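PDB 6WY9: acyl-CoA dehydrogenase domain protein Tcur3481 from Thermomonospora curvata, which binds a flavin adenine dinucleotide cofactor and probably takes part in the dehydrogenation of acyl-CoA thioesters. Local coordinates for residues 27-32 and 80-85; 36-41 and 193-198; 115-120 and 159-164. All blocks are in the same frame, centred on the assembly; numbering follows the deposited sequence.

Interaction 1. Residues 27-32 and 80-85; sequences QRLRAV and RHVAPV
Leu29 reaches from the helix to Pro84 and Val82 with the two tips of its fork. Its CG stands beside the backbone N, anti to the carbonyl carbon (chi1 -71°), which carries the branch point toward the loop. Leu29 CD2 meets Pro84 CD at 3.4 Å, which is tighter than usual van der Waals contact. Leu29 CD2 also lies 3.8 Å from Val82 O. The other methyl, Leu29 CD1, faces Val82 CG2 at a looser 4.2 Å. The leucine side chain crosses both Pro84 and Val82 at about a right angle.

The surface it meets is the loop that leaves helix 67-80. Val82, with a positive phi of 40°, is the C-prime residue of a Schellman motif, in which Ala83 N bonds back to Gln78 O. The chain then makes an inverse gamma turn centred on Pro84, closed by Val85 N bonding to Ala83 O. This turn presents the proline ring to helix 26-33 within the N-terminal helical domain of the acyl-CoA dehydrogenase fold.

One helical turn after Leu29, Val32 points toward the proline. Val32 CG1 is anti to the backbone N and touches two ring atoms, Pro84 CG at 3.5 Å and Pro84 CB at 3.6 Å. Helix 330-340 packs nearby, with Arg332 against Leu29 and with Tyr333 and Trp336 against Val82.

Interaction 2. Residues 36-41 and 193-198; sequences ESRIDE and TSRDMA
The guanidinium of Arg38 has Met197 CE over the centre of one face, 3.8 Å above the plane. At its edge lies Arg195 O, nearly in the guanidinium plane. Arg38 NH1 donates to Arg195 O over 2.9 Å, with an N-H...O angle of 155°. At the acceptor, the donor is tilted 34° from the carbonyl plane. The methylene groups of Arg38 wrap the same oxygen, with CG only 3.2 Å from Arg195 O.

Met197 is bent at chi2 and again at chi3, and the second bend (65°) carries CE over the arginine. Nearer the backbone, Met197 CB rests 3.7 Å from Arg38 CG. Met197 N is buried here and has no partner in the model.

Arg38 NE is held by Ser35 O, and NH1 also forms a salt bridge to Glu191. Arg195 NH2 shares that glutamate. The glutamate charge probably eases repulsion between Arg38 NH1 and Arg195 NH2, 4.9 Å apart. A water spans the segments as a double donor, 3.0 Å from Ser37 O and 2.8 Å from Met197 O.

Ser37 OG accepts from Ile39 N, an ST turn, and Arg38 sits inside it with positive phi. The turn belongs to the loop between helices 26-33 and 41-49. It joins the N-terminal helical domain to the start of strand 197-203 in the beta domain of the acyl-CoA dehydrogenase fold.

Interaction 3. Residues 115-120 and 159-164; sequences GSRRLT and GAAHLL
Arg117 lies aslant beside the ring of His162, with its CD 3.8 Å from His162 CD2. A bend at chi3 (-40°) turns NE out of the otherwise extended chain. Arg117 NH2 then donates to His162 NE2 over 2.9 Å. The bond is bent, 138° at the hydrogen, and NH2 lies close to the ring plane. The guanidinium and ring planes are 30° apart. The other ring nitrogen, ND1, bonds to Asp179, so ND1 probably carries the proton. An alanine in place of Arg117 would probably leave His162 NE2 without this donor and take away the Arg117 CD contact beside the ring, though Leu119 would remain.

Leu119 comes to the edge of the same ring. Leu119 CD2 packs closely on His162 CB, at 3.3 Å. Thr120, its OG1 bonded to Pro155 O, lies side by side with Leu163 on the opposite face of the sheet, where Thr120 CG2 is 3.8 Å from Leu163 CG.

The backbones run parallel. Thr120 N bonds to His162 O and Leu164 N bonds to Thr120 O, the latter over 3.0 Å. Before this pairing the chain turns a corner at Ala161, whose N reaches Arg118 O at 2.9 Å from above the carbonyl plane. His162 N is buried there and has no partner in the model. Further back, a water accepts from Arg118 N and donates to Gly159 O. Gly159 O lies over one face of the Arg118 guanidinium, which forms a salt bridge to Glu41 and a cation-pi contact with Trp44.

Strand 160-169 sits between strand 118-122 and antiparallel strand 172-179, with Val112 of helix 109-113 on Arg117 and Leu119, and Val154 of strand 144-154 on Thr120 and Leu163.

In the fold
From the N terminus, helix 26-33 opens interaction 1 and the loop at 36-41 opens interaction 2. Interaction 1 closes at 80-85, within the helical domain. Interaction 2 is still open there, so the two cross along the chain. They also touch: Arg28 makes a salt bridge to Asp40, the N-cap of helix 41-49, and Asp40 N probably bonds to Pro84 O. Interaction 3 then opens at 115-120 and closes at 159-164, nested inside the loop of interaction 2. That loop closes at 193-198. Interactions 2 and 3 reach the same sheet, and Glu41 pairs with Arg118 between them. Interaction 1 stays among the helices, and interaction 2 ties them to the beta domain.

Interaction 1. Residues 27-32 and 80-85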
ATOM      1  N   GLN B  27     -13.469  30.993 -13.772  1.00 44.57           N
ATOM      2  CA  GLN B  27     -14.832  31.478 -13.989  1.00 47.34           C
ATOM      3  C   GLN B  27     -15.661  30.469 -14.776  1.00 46.44           C
ATOM      4  O   GLN B  27     -16.805  30.160 -14.408  1.00 48.23           O
ATOM      5  CB  GLN B  27     -14.803  32.825 -14.719  1.00 48.28           C
ATOM      6  CG  GLN B  27     -16.167  33.331 -15.207  1.00 51.29           C
ATOM      7  CD  GLN B  27     -16.530  32.803 -16.594  1.00 53.08           C
ATOM      8  OE1 GLN B  27     -15.686  32.695 -17.499  1.00 53.40           O
ATOM      9  NE2 GLN B  27     -17.796  32.499 -16.774  1.00 55.59           N
ATOM     10  N   ARG B  28     -15.119  29.950 -15.882  1.00 45.05           N
ATOM     11  CA  ARG B  28     -15.981  29.153 -16.761  1.00 43.06           C
ATOM     12  C   ARG B  28     -16.321  27.784 -16.143  1.00 44.15           C
ATOM     13  O   ARG B  28     -17.449  27.290 -16.298  1.00 43.29           O
ATOM     14  CB  ARG B  28     -15.342  28.981 -18.146  1.00 42.43           C
ATOM     15  CG  ARG B  28     -16.232  28.138 -19.133  1.00 41.21           C
ATOM     16  CD  ARG B  28     -17.479  28.931 -19.510  1.00 42.60           C
ATOM     17  NE  ARG B  28     -18.187  28.339 -20.645  1.00 44.23           N
ATOM     18  CZ  ARG B  28     -19.354  28.771 -21.093  1.00 45.70           C
ATOM     19  NH1 ARG B  28     -19.953  29.800 -20.509  1.00 46.00           N
ATOM     20  NH2 ARG B  28     -19.917  28.168 -22.132  1.00 49.44           N
ATOM     21  N   LEU B  29     -15.386  27.175 -15.405  1.00 43.24           N
ATOM     22  CA  LEU B  29     -15.693  25.897 -14.769  1.00 43.11           C
ATOM     23  C   LEU B  29     -16.833  26.046 -13.766  1.00 44.19           C
ATOM     24  O   LEU B  29     -17.703  25.163 -13.648  1.00 44.40           O
ATOM     25  CB  LEU B  29     -14.447  25.329 -14.086  1.00 43.51           C
ATOM     26  CG  LEU B  29     -13.331  24.801 -14.993  1.00 44.35           C
ATOM     27  CD1 LEU B  29     -12.150  24.249 -14.147  1.00 44.96           C
ATOM     28  CD2 LEU B  29     -13.835  23.785 -16.068  1.00 44.05           C
ATOM     29  N   ARG B  30     -16.845  27.158 -13.034  1.00 44.12           N
ATOM     30  CA  ARG B  30     -17.897  27.403 -12.062  1.00 46.22           C
ATOM     31  C   ARG B  30     -19.240  27.643 -12.761  1.00 44.88           C
ATOM     32  O   ARG B  30     -20.269  27.099 -12.345  1.00 45.51           O
ATOM     33  CB  ARG B  30     -17.497  28.598 -11.185  1.00 49.87           C
ATOM     34  CG  ARG B  30     -18.604  29.030 -10.234  1.00 56.21           C
ATOM     35  CD  ARG B  30     -19.064  27.865  -9.349  1.00 62.20           C
ATOM     36  NE  ARG B  30     -17.953  27.142  -8.693  1.00 67.39           N
ATOM     37  CZ  ARG B  30     -17.207  27.611  -7.693  1.00 72.84           C
ATOM     38  NH1 ARG B  30     -17.415  28.833  -7.205  1.00 77.07           N
ATOM     39  NH2 ARG B  30     -16.229  26.864  -7.187  1.00 72.54           N
ATOM     40  N   ALA B  31     -19.239  28.442 -13.828  1.00 44.02           N
ATOM     41  CA  ALA B  31     -20.455  28.650 -14.616  1.00 45.07           C
ATOM     42  C   ALA B  31     -21.003  27.328 -15.140  1.00 45.24           C
ATOM     43  O   ALA B  31     -22.210  27.073 -15.084  1.00 46.34           O
ATOM     44  CB  ALA B  31     -20.159  29.593 -15.784  1.00 47.26           C
ATOM     45  N   VAL B  32     -20.136  26.469 -15.674  1.00 43.36           N
ATOM     46  CA  VAL B  32     -20.657  25.260 -16.307  1.00 44.38           C
ATOM     47  C   VAL B  32     -21.112  24.252 -15.246  1.00 44.29           C
ATOM     48  O   VAL B  32     -22.166  23.610 -15.384  1.00 45.22           O
ATOM     49  CB  VAL B  32     -19.606  24.666 -17.265  1.00 44.24           C
ATOM     50  CG1 VAL B  32     -20.029  23.223 -17.714  1.00 44.69           C
ATOM     51  CG2 VAL B  32     -19.496  25.565 -18.494  1.00 41.78           C
ATOM     52  N   ARG B  80      -6.432  16.697 -18.272  1.00 39.70           N
ATOM     53  CA  ARG B  80      -5.476  17.647 -17.695  1.00 42.37           C
ATOM     54  C   ARG B  80      -6.147  18.932 -17.211  1.00 41.12           C
ATOM     55  O   ARG B  80      -5.645  19.599 -16.295  1.00 38.54           O
ATOM     56  CB  ARG B  80      -4.429  17.993 -18.737  1.00 46.96           C
ATOM     57  CG  ARG B  80      -3.077  17.542 -18.416  1.00 55.29           C
ATOM     58  CD  ARG B  80      -2.188  17.819 -19.595  1.00 61.17           C
ATOM     59  NE  ARG B  80      -1.102  16.858 -19.647  1.00 69.00           N
ATOM     60  CZ  ARG B  80      -1.025  15.852 -20.511  1.00 72.12           C
ATOM     61  NH1 ARG B  80      -1.970  15.662 -21.438  1.00 70.74           N
ATOM     62  NH2 ARG B  80       0.025  15.037 -20.454  1.00 76.04           N
ATOM     63  N   HIS B  81      -7.262  19.297 -17.835  1.00 39.98           N
ATOM     64  CA  HIS B  81      -7.980  20.546 -17.565  1.00 41.59           C
ATOM     65  C   HIS B  81      -9.364  20.348 -16.961  1.00 40.94           C
ATOM     66  O   HIS B  81     -10.115  21.321 -16.878  1.00 41.64           O
ATOM     67  CB  HIS B  81      -8.139  21.322 -18.871  1.00 43.34           C
ATOM     68  CG  HIS B  81      -6.831  21.704 -19.464  1.00 45.87           C
ATOM     69  ND1 HIS B  81      -6.229  20.959 -20.456  1.00 47.07           N
ATOM     70  CD2 HIS B  81      -5.973  22.695 -19.154  1.00 48.65           C
ATOM     71  CE1 HIS B  81      -5.064  21.503 -20.759  1.00 47.91           C
ATOM     72  NE2 HIS B  81      -4.880  22.553 -19.976  1.00 50.38           N
ATOM     73  N   VAL B  82      -9.727  19.103 -16.599  1.00 41.98           N
ATOM     74  CA  VAL B  82     -11.055  18.730 -16.110  1.00 40.93           C
ATOM     75  C   VAL B  82     -12.113  19.483 -16.934  1.00 42.44           C
ATOM     76  O   VAL B  82     -12.996  20.144 -16.391  1.00 45.02           O
ATOM     77  CB  VAL B  82     -11.168  18.943 -14.572  1.00 38.80           C
ATOM     78  CG1 VAL B  82     -10.238  17.881 -13.819  1.00 38.05           C
ATOM     79  CG2 VAL B  82     -10.741  20.341 -14.121  1.00 39.12           C
ATOM     80  N   ALA B  83     -12.013  19.406 -18.256  1.00 41.26           N
ATOM     81  CA  ALA B  83     -12.832  20.281 -19.104  1.00 43.19           C
ATOM     82  C   ALA B  83     -14.215  19.663 -19.278  1.00 42.65           C
ATOM     83  O   ALA B  83     -14.316  18.485 -19.667  1.00 40.83           O
ATOM     84  CB  ALA B  83     -12.192  20.501 -20.465  1.00 43.41           C
ATOM     85  N   PRO B  84     -15.297  20.399 -18.946  1.00 42.61           N
ATOM     86  CA  PRO B  84     -16.633  19.760 -18.905  1.00 43.02           C
ATOM     87  C   PRO B  84     -17.309  19.596 -20.264  1.00 42.49           C
ATOM     88  O   PRO B  84     -18.229  20.330 -20.638  1.00 42.76           O
ATOM     89  CB  PRO B  84     -17.419  20.707 -17.986  1.00 44.75           C
ATOM     90  CG  PRO B  84     -16.816  22.088 -18.282  1.00 46.66           C
ATOM     91  CD  PRO B  84     -15.323  21.766 -18.370  1.00 44.89           C
ATOM     92  N   VAL B  85     -16.884  18.581 -21.018  1.00 40.67           N
ATOM     93  CA  VAL B  85     -17.586  18.190 -22.256  1.00 40.95           C
ATOM     94  C   VAL B  85     -17.616  16.668 -22.342  1.00 40.02           C
ATOM     95  O   VAL B  85     -16.680  15.990 -21.930  1.00 37.13           O
ATOM     96  CB  VAL B  85     -16.898  18.753 -23.531  1.00 41.11           C
ATOM     97  CG1 VAL B  85     -17.334  20.163 -23.842  1.00 43.93           C
ATOM     98  CG2 VAL B  85     -15.363  18.685 -23.413  1.00 40.93           C
TER

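Interaction 2. Residues 36-41 and 193-198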
ATOM      1  N   GLU B  36     -27.627  23.668 -15.912  1.00 54.70           N
ATOM      2  CA  GLU B  36     -28.531  22.519 -15.952  1.00 61.06           C
ATOM      3  C   GLU B  36     -27.869  21.307 -16.596  1.00 55.77           C
ATOM      4  O   GLU B  36     -28.067  20.168 -16.154  1.00 55.74           O
ATOM      5  CB  GLU B  36     -29.805  22.880 -16.712  1.00 74.27           C
ATOM      6  CG  GLU B  36     -30.574  24.004 -16.093  1.00 86.69           C
ATOM      7  CD  GLU B  36     -31.307  23.574 -14.839  1.00 96.90           C
ATOM      8  OE1 GLU B  36     -30.658  23.482 -13.770  1.00 97.48           O
ATOM      9  OE2 GLU B  36     -32.532  23.316 -14.927  1.00103.81           O
ATOM     10  N   SER B  37     -27.098  21.525 -17.644  1.00 51.71           N
ATOM     11  CA  SER B  37     -26.563  20.425 -18.422  1.00 49.90           C
ATOM     12  C   SER B  37     -25.223  19.950 -17.903  1.00 47.13           C
ATOM     13  O   SER B  37     -24.820  18.822 -18.225  1.00 47.73           O
ATOM     14  CB  SER B  37     -26.393  20.848 -19.883  1.00 50.07           C
ATOM     15  OG  SER B  37     -25.271  21.724 -19.981  1.00 49.55           O
ATOM     16  N   ARG B  38     -24.508  20.801 -17.160  1.00 45.77           N
ATOM     17  CA  ARG B  38     -23.106  20.572 -16.798  1.00 45.74           C
ATOM     18  C   ARG B  38     -22.218  20.360 -18.032  1.00 44.98           C
ATOM     19  O   ARG B  38     -21.138  19.773 -17.929  1.00 43.39           O
ATOM     20  CB  ARG B  38     -22.984  19.384 -15.823  1.00 46.27           C
ATOM     21  CG  ARG B  38     -24.019  19.482 -14.688  1.00 48.32           C
ATOM     22  CD  ARG B  38     -23.669  20.737 -13.894  1.00 47.36           C
ATOM     23  NE  ARG B  38     -24.625  21.059 -12.832  1.00 48.92           N
ATOM     24  CZ  ARG B  38     -24.583  20.550 -11.598  1.00 48.53           C
ATOM     25  NH1 ARG B  38     -23.665  19.630 -11.278  1.00 47.02           N
ATOM     26  NH2 ARG B  38     -25.461  20.941 -10.680  1.00 47.95           N
ATOM     27  N   ILE B  39     -22.621  20.862 -19.198  1.00 44.55           N
ATOM     28  CA  ILE B  39     -21.868  20.677 -20.433  1.00 44.68           C
ATOM     29  C   ILE B  39     -21.566  22.044 -21.038  1.00 46.05           C
ATOM     30  O   ILE B  39     -22.480  22.862 -21.242  1.00 47.81           O
ATOM     31  CB  ILE B  39     -22.647  19.832 -21.460  1.00 46.31           C
ATOM     32  CG1 ILE B  39     -22.846  18.379 -20.951  1.00 45.87           C
ATOM     33  CG2 ILE B  39     -21.908  19.893 -22.807  1.00 47.35           C
ATOM     34  CD1 ILE B  39     -23.702  17.469 -21.870  1.00 45.43           C
ATOM     35  N   ASP B  40     -20.320  22.253 -21.430  1.00 44.48           N
ATOM     36  CA  ASP B  40     -19.938  23.533 -22.014  1.00 45.47           C
ATOM     37  C   ASP B  40     -20.158  23.428 -23.515  1.00 46.99           C
ATOM     38  O   ASP B  40     -19.346  22.829 -24.229  1.00 47.50           O
ATOM     39  CB  ASP B  40     -18.493  23.862 -21.676  1.00 43.51           C
ATOM     40  CG  ASP B  40     -18.053  25.241 -22.154  1.00 44.85           C
ATOM     41  OD1 ASP B  40     -18.702  25.843 -23.030  1.00 46.27           O
ATOM     42  OD2 ASP B  40     -17.031  25.728 -21.603  1.00 44.70           O
ATOM     43  N   GLU B  41     -21.239  24.050 -23.985  1.00 48.61           N
ATOM     44  CA  GLU B  41     -21.605  23.960 -25.396  1.00 50.71           C
ATOM     45  C   GLU B  41     -20.678  24.807 -26.255  1.00 52.19           C
ATOM     46  O   GLU B  41     -20.527  24.546 -27.459  1.00 51.99           O
ATOM     47  CB  GLU B  41     -23.045  24.413 -25.597  1.00 57.40           C
ATOM     48  CG  GLU B  41     -24.059  23.594 -24.867  1.00 61.18           C
ATOM     49  CD  GLU B  41     -24.202  22.185 -25.431  1.00 65.34           C
ATOM     50  OE1 GLU B  41     -23.740  21.921 -26.566  1.00 67.23           O
ATOM     51  OE2 GLU B  41     -24.778  21.339 -24.721  1.00 66.24           O
ATOM     52  N   THR B 193     -20.503  12.496  -8.394  1.00 37.08           N
ATOM     53  CA  THR B 193     -19.317  13.021  -7.728  1.00 38.08           C
ATOM     54  C   THR B 193     -18.615  14.092  -8.546  1.00 38.83           C
ATOM     55  O   THR B 193     -18.279  15.160  -8.031  1.00 39.21           O
ATOM     56  CB  THR B 193     -18.355  11.851  -7.477  1.00 39.01           C
ATOM     57  OG1 THR B 193     -18.964  10.919  -6.578  1.00 37.83           O
ATOM     58  CG2 THR B 193     -17.029  12.359  -6.886  1.00 40.00           C
ATOM     59  N   SER B 194     -18.362  13.815  -9.831  1.00 37.50           N
ATOM     60  CA  SER B 194     -17.667  14.783 -10.680  1.00 38.02           C
ATOM     61  C   SER B 194     -18.485  16.043 -10.968  1.00 38.81           C
ATOM     62  O   SER B 194     -17.952  16.992 -11.571  1.00 40.60           O
ATOM     63  CB  SER B 194     -17.282  14.099 -12.007  1.00 38.74           C
ATOM     64  OG  SER B 194     -18.451  13.877 -12.787  1.00 39.20           O
ATOM     65  N   ARG B 195     -19.765  16.082 -10.591  1.00 39.62           N
ATOM     66  CA  ARG B 195     -20.704  17.185 -10.904  1.00 42.86           C
ATOM     67  C   ARG B 195     -21.263  17.060 -12.321  1.00 41.88           C
ATOM     68  O   ARG B 195     -21.868  18.041 -12.821  1.00 41.51           O
ATOM     69  CB  ARG B 195     -20.126  18.606 -10.794  1.00 47.73           C
ATOM     70  CG  ARG B 195     -19.538  19.028  -9.469  1.00 54.80           C
ATOM     71  CD  ARG B 195     -20.651  19.371  -8.533  1.00 61.74           C
ATOM     72  NE  ARG B 195     -20.223  20.067  -7.322  1.00 64.82           N
ATOM     73  CZ  ARG B 195     -21.079  20.436  -6.376  1.00 65.83           C
ATOM     74  NH1 ARG B 195     -20.644  21.056  -5.282  1.00 66.37           N
ATOM     75  NH2 ARG B 195     -22.383  20.169  -6.537  1.00 64.95           N
ATOM     76  N   ASP B 196     -21.046  15.932 -13.006  1.00 40.63           N
ATOM     77  CA  ASP B 196     -21.783  15.668 -14.232  1.00 41.42           C
ATOM     78  C   ASP B 196     -23.263  15.557 -13.887  1.00 41.55           C
ATOM     79  O   ASP B 196     -23.634  15.262 -12.746  1.00 41.50           O
ATOM     80  CB  ASP B 196     -21.288  14.358 -14.885  1.00 40.33           C
ATOM     81  CG  ASP B 196     -22.033  14.019 -16.195  1.00 41.53           C
ATOM     82  OD1 ASP B 196     -22.142  14.920 -17.065  1.00 42.72           O
ATOM     83  OD2 ASP B 196     -22.493  12.835 -16.379  1.00 39.61           O
ATOM     84  N   MET B 197     -24.116  15.775 -14.870  1.00 41.66           N
ATOM     85  CA  MET B 197     -25.531  15.475 -14.690  1.00 42.97           C
ATOM     86  C   MET B 197     -25.838  14.215 -15.513  1.00 43.23           C
ATOM     87  O   MET B 197     -25.992  14.283 -16.738  1.00 44.25           O
ATOM     88  CB  MET B 197     -26.414  16.644 -15.089  1.00 44.34           C
ATOM     89  CG  MET B 197     -27.867  16.494 -14.612  1.00 49.65           C
ATOM     90  SD  MET B 197     -28.037  16.498 -12.786  1.00 54.36           S
ATOM     91  CE  MET B 197     -27.523  18.155 -12.278  1.00 54.41           C
ATOM     92  N   ALA B 198     -25.902  13.072 -14.823  1.00 42.72           N
ATOM     93  CA  ALA B 198     -26.165  11.769 -15.428  1.00 41.87           C
ATOM     94  C   ALA B 198     -27.672  11.503 -15.458  1.00 44.30           C
ATOM     95  O   ALA B 198     -28.478  12.289 -14.946  1.00 44.65           O
ATOM     96  CB  ALA B 198     -25.414  10.663 -14.667  1.00 39.44           C
TER
HETATM   97  O   HOH W   1     -26.252  16.221 -18.692  1.00 44.00           O

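Interaction 3. Residues 115-120 and 159-164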
ATOM      1  N   GLY B 115     -20.261  18.599 -34.901  1.00 56.31           N
ATOM      2  CA  GLY B 115     -20.677  19.100 -33.598  1.00 57.49           C
ATOM      3  C   GLY B 115     -22.173  19.186 -33.331  1.00 58.21           C
ATOM      4  O   GLY B 115     -22.561  19.498 -32.200  1.00 59.90           O
ATOM      5  N   SER B 116     -23.033  18.906 -34.318  1.00 55.61           N
ATOM      6  CA  SER B 116     -24.474  19.038 -34.117  1.00 55.19           C
ATOM      7  C   SER B 116     -25.120  17.842 -33.430  1.00 54.17           C
ATOM      8  O   SER B 116     -26.281  17.950 -33.020  1.00 56.16           O
ATOM      9  CB  SER B 116     -25.159  19.269 -35.467  1.00 58.53           C
ATOM     10  OG  SER B 116     -24.766  18.252 -36.364  1.00 58.67           O
ATOM     11  N   ARG B 117     -24.420  16.715 -33.307  1.00 51.37           N
ATOM     12  CA  ARG B 117     -24.993  15.453 -32.833  1.00 52.57           C
ATOM     13  C   ARG B 117     -24.096  14.861 -31.765  1.00 50.25           C
ATOM     14  O   ARG B 117     -22.948  14.509 -32.051  1.00 51.13           O
ATOM     15  CB  ARG B 117     -25.139  14.438 -33.966  1.00 54.89           C
ATOM     16  CG  ARG B 117     -25.740  13.106 -33.526  1.00 56.88           C
ATOM     17  CD  ARG B 117     -25.739  12.032 -34.639  1.00 58.95           C
ATOM     18  NE  ARG B 117     -26.074  12.578 -35.957  1.00 61.48           N
ATOM     19  CZ  ARG B 117     -27.306  12.701 -36.437  1.00 64.80           C
ATOM     20  NH1 ARG B 117     -27.482  13.193 -37.653  1.00 65.25           N
ATOM     21  NH2 ARG B 117     -28.357  12.341 -35.714  1.00 66.64           N
ATOM     22  N   ARG B 118     -24.618  14.733 -30.549  1.00 48.30           N
ATOM     23  CA  ARG B 118     -23.886  14.083 -29.468  1.00 46.51           C
ATOM     24  C   ARG B 118     -24.568  12.769 -29.122  1.00 45.98           C
ATOM     25  O   ARG B 118     -25.737  12.539 -29.446  1.00 45.83           O
ATOM     26  CB  ARG B 118     -23.790  14.956 -28.219  1.00 46.19           C
ATOM     27  CG  ARG B 118     -23.028  16.289 -28.443  1.00 49.98           C
ATOM     28  CD  ARG B 118     -22.530  16.895 -27.140  1.00 51.64           C
ATOM     29  NE  ARG B 118     -23.589  17.157 -26.154  1.00 53.39           N
ATOM     30  CZ  ARG B 118     -24.095  18.368 -25.920  1.00 56.79           C
ATOM     31  NH1 ARG B 118     -23.639  19.415 -26.603  1.00 59.01           N
ATOM     32  NH2 ARG B 118     -25.060  18.541 -25.015  1.00 57.74           N
ATOM     33  N   LEU B 119     -23.818  11.929 -28.422  1.00 46.71           N
ATOM     34  CA  LEU B 119     -24.250  10.594 -28.058  1.00 47.80           C
ATOM     35  C   LEU B 119     -23.857  10.362 -26.617  1.00 46.56           C
ATOM     36  O   LEU B 119     -23.072  11.119 -26.036  1.00 44.64           O
ATOM     37  CB  LEU B 119     -23.599   9.532 -28.950  1.00 50.06           C
ATOM     38  CG  LEU B 119     -23.906   9.790 -30.425  1.00 55.07           C
ATOM     39  CD1 LEU B 119     -22.872   9.098 -31.275  1.00 56.46           C
ATOM     40  CD2 LEU B 119     -25.251   9.197 -30.641  1.00 57.90           C
ATOM     41  N   THR B 120     -24.401   9.300 -26.035  1.00 46.26           N
ATOM     42  CA  THR B 120     -23.808   8.785 -24.811  1.00 45.79           C
ATOM     43  C   THR B 120     -23.967   7.273 -24.827  1.00 45.97           C
ATOM     44  O   THR B 120     -24.569   6.695 -25.737  1.00 44.79           O
ATOM     45  CB  THR B 120     -24.424   9.443 -23.554  1.00 45.51           C
ATOM     46  OG1 THR B 120     -23.772   8.937 -22.385  1.00 43.16           O
ATOM     47  CG2 THR B 120     -25.947   9.166 -23.471  1.00 46.40           C
ATOM     48  N   GLY B 159     -28.768  16.816 -23.985  1.00 55.22           N
ATOM     49  CA  GLY B 159     -28.453  17.109 -25.367  1.00 58.39           C
ATOM     50  C   GLY B 159     -28.018  15.922 -26.212  1.00 57.71           C
ATOM     51  O   GLY B 159     -27.751  16.108 -27.400  1.00 61.72           O
ATOM     52  N   ALA B 160     -27.911  14.720 -25.658  1.00 53.82           N
ATOM     53  CA  ALA B 160     -27.545  13.559 -26.469  1.00 53.41           C
ATOM     54  C   ALA B 160     -28.746  13.131 -27.316  1.00 56.65           C
ATOM     55  O   ALA B 160     -29.855  12.996 -26.794  1.00 57.83           O
ATOM     56  CB  ALA B 160     -27.071  12.412 -25.585  1.00 49.94           C
ATOM     57  N   ALA B 161     -28.535  12.955 -28.626  1.00 57.96           N
ATOM     58  CA  ALA B 161     -29.640  12.603 -29.523  1.00 58.30           C
ATOM     59  C   ALA B 161     -29.878  11.088 -29.583  1.00 57.65           C
ATOM     60  O   ALA B 161     -30.990  10.638 -29.900  1.00 58.59           O
ATOM     61  CB  ALA B 161     -29.372  13.163 -30.922  1.00 61.59           C
ATOM     62  N   HIS B 162     -28.856  10.296 -29.275  1.00 55.36           N
ATOM     63  CA  HIS B 162     -28.915   8.849 -29.346  1.00 54.88           C
ATOM     64  C   HIS B 162     -28.022   8.277 -28.264  1.00 54.18           C
ATOM     65  O   HIS B 162     -27.047   8.910 -27.849  1.00 54.17           O
ATOM     66  CB  HIS B 162     -28.448   8.305 -30.697  1.00 56.50           C
ATOM     67  CG  HIS B 162     -28.886   9.124 -31.866  1.00 59.29           C
ATOM     68  ND1 HIS B 162     -30.082   8.917 -32.510  1.00 61.47           N
ATOM     69  CD2 HIS B 162     -28.276  10.140 -32.517  1.00 61.59           C
ATOM     70  CE1 HIS B 162     -30.199   9.777 -33.507  1.00 64.94           C
ATOM     71  NE2 HIS B 162     -29.113  10.528 -33.537  1.00 64.72           N
ATOM     72  N   LEU B 163     -28.364   7.069 -27.824  1.00 53.40           N
ATOM     73  CA  LEU B 163     -27.635   6.325 -26.809  1.00 52.65           C
ATOM     74  C   LEU B 163     -27.335   4.924 -27.322  1.00 51.51           C
ATOM     75  O   LEU B 163     -28.192   4.289 -27.940  1.00 53.21           O
ATOM     76  CB  LEU B 163     -28.446   6.184 -25.518  1.00 53.68           C
ATOM     77  CG  LEU B 163     -29.072   7.399 -24.832  1.00 56.40           C
ATOM     78  CD1 LEU B 163     -30.409   7.710 -25.482  1.00 57.92           C
ATOM     79  CD2 LEU B 163     -29.250   7.093 -23.333  1.00 56.30           C
ATOM     80  N   LEU B 164     -26.126   4.436 -27.048  1.00 49.90           N
ATOM     81  CA  LEU B 164     -25.841   3.018 -27.163  1.00 48.63           C
ATOM     82  C   LEU B 164     -26.111   2.369 -25.810  1.00 48.56           C
ATOM     83  O   LEU B 164     -25.500   2.755 -24.802  1.00 50.34           O
ATOM     84  CB  LEU B 164     -24.395   2.788 -27.596  1.00 47.13           C
ATOM     85  CG  LEU B 164     -23.962   3.497 -28.861  1.00 48.01           C
ATOM     86  CD1 LEU B 164     -22.581   3.040 -29.277  1.00 48.27           C
ATOM     87  CD2 LEU B 164     -25.016   3.275 -30.031  1.00 49.31           C
TER
HETATM   88  O   HOH W   2     -27.234  15.709 -30.111  1.00 51.87           O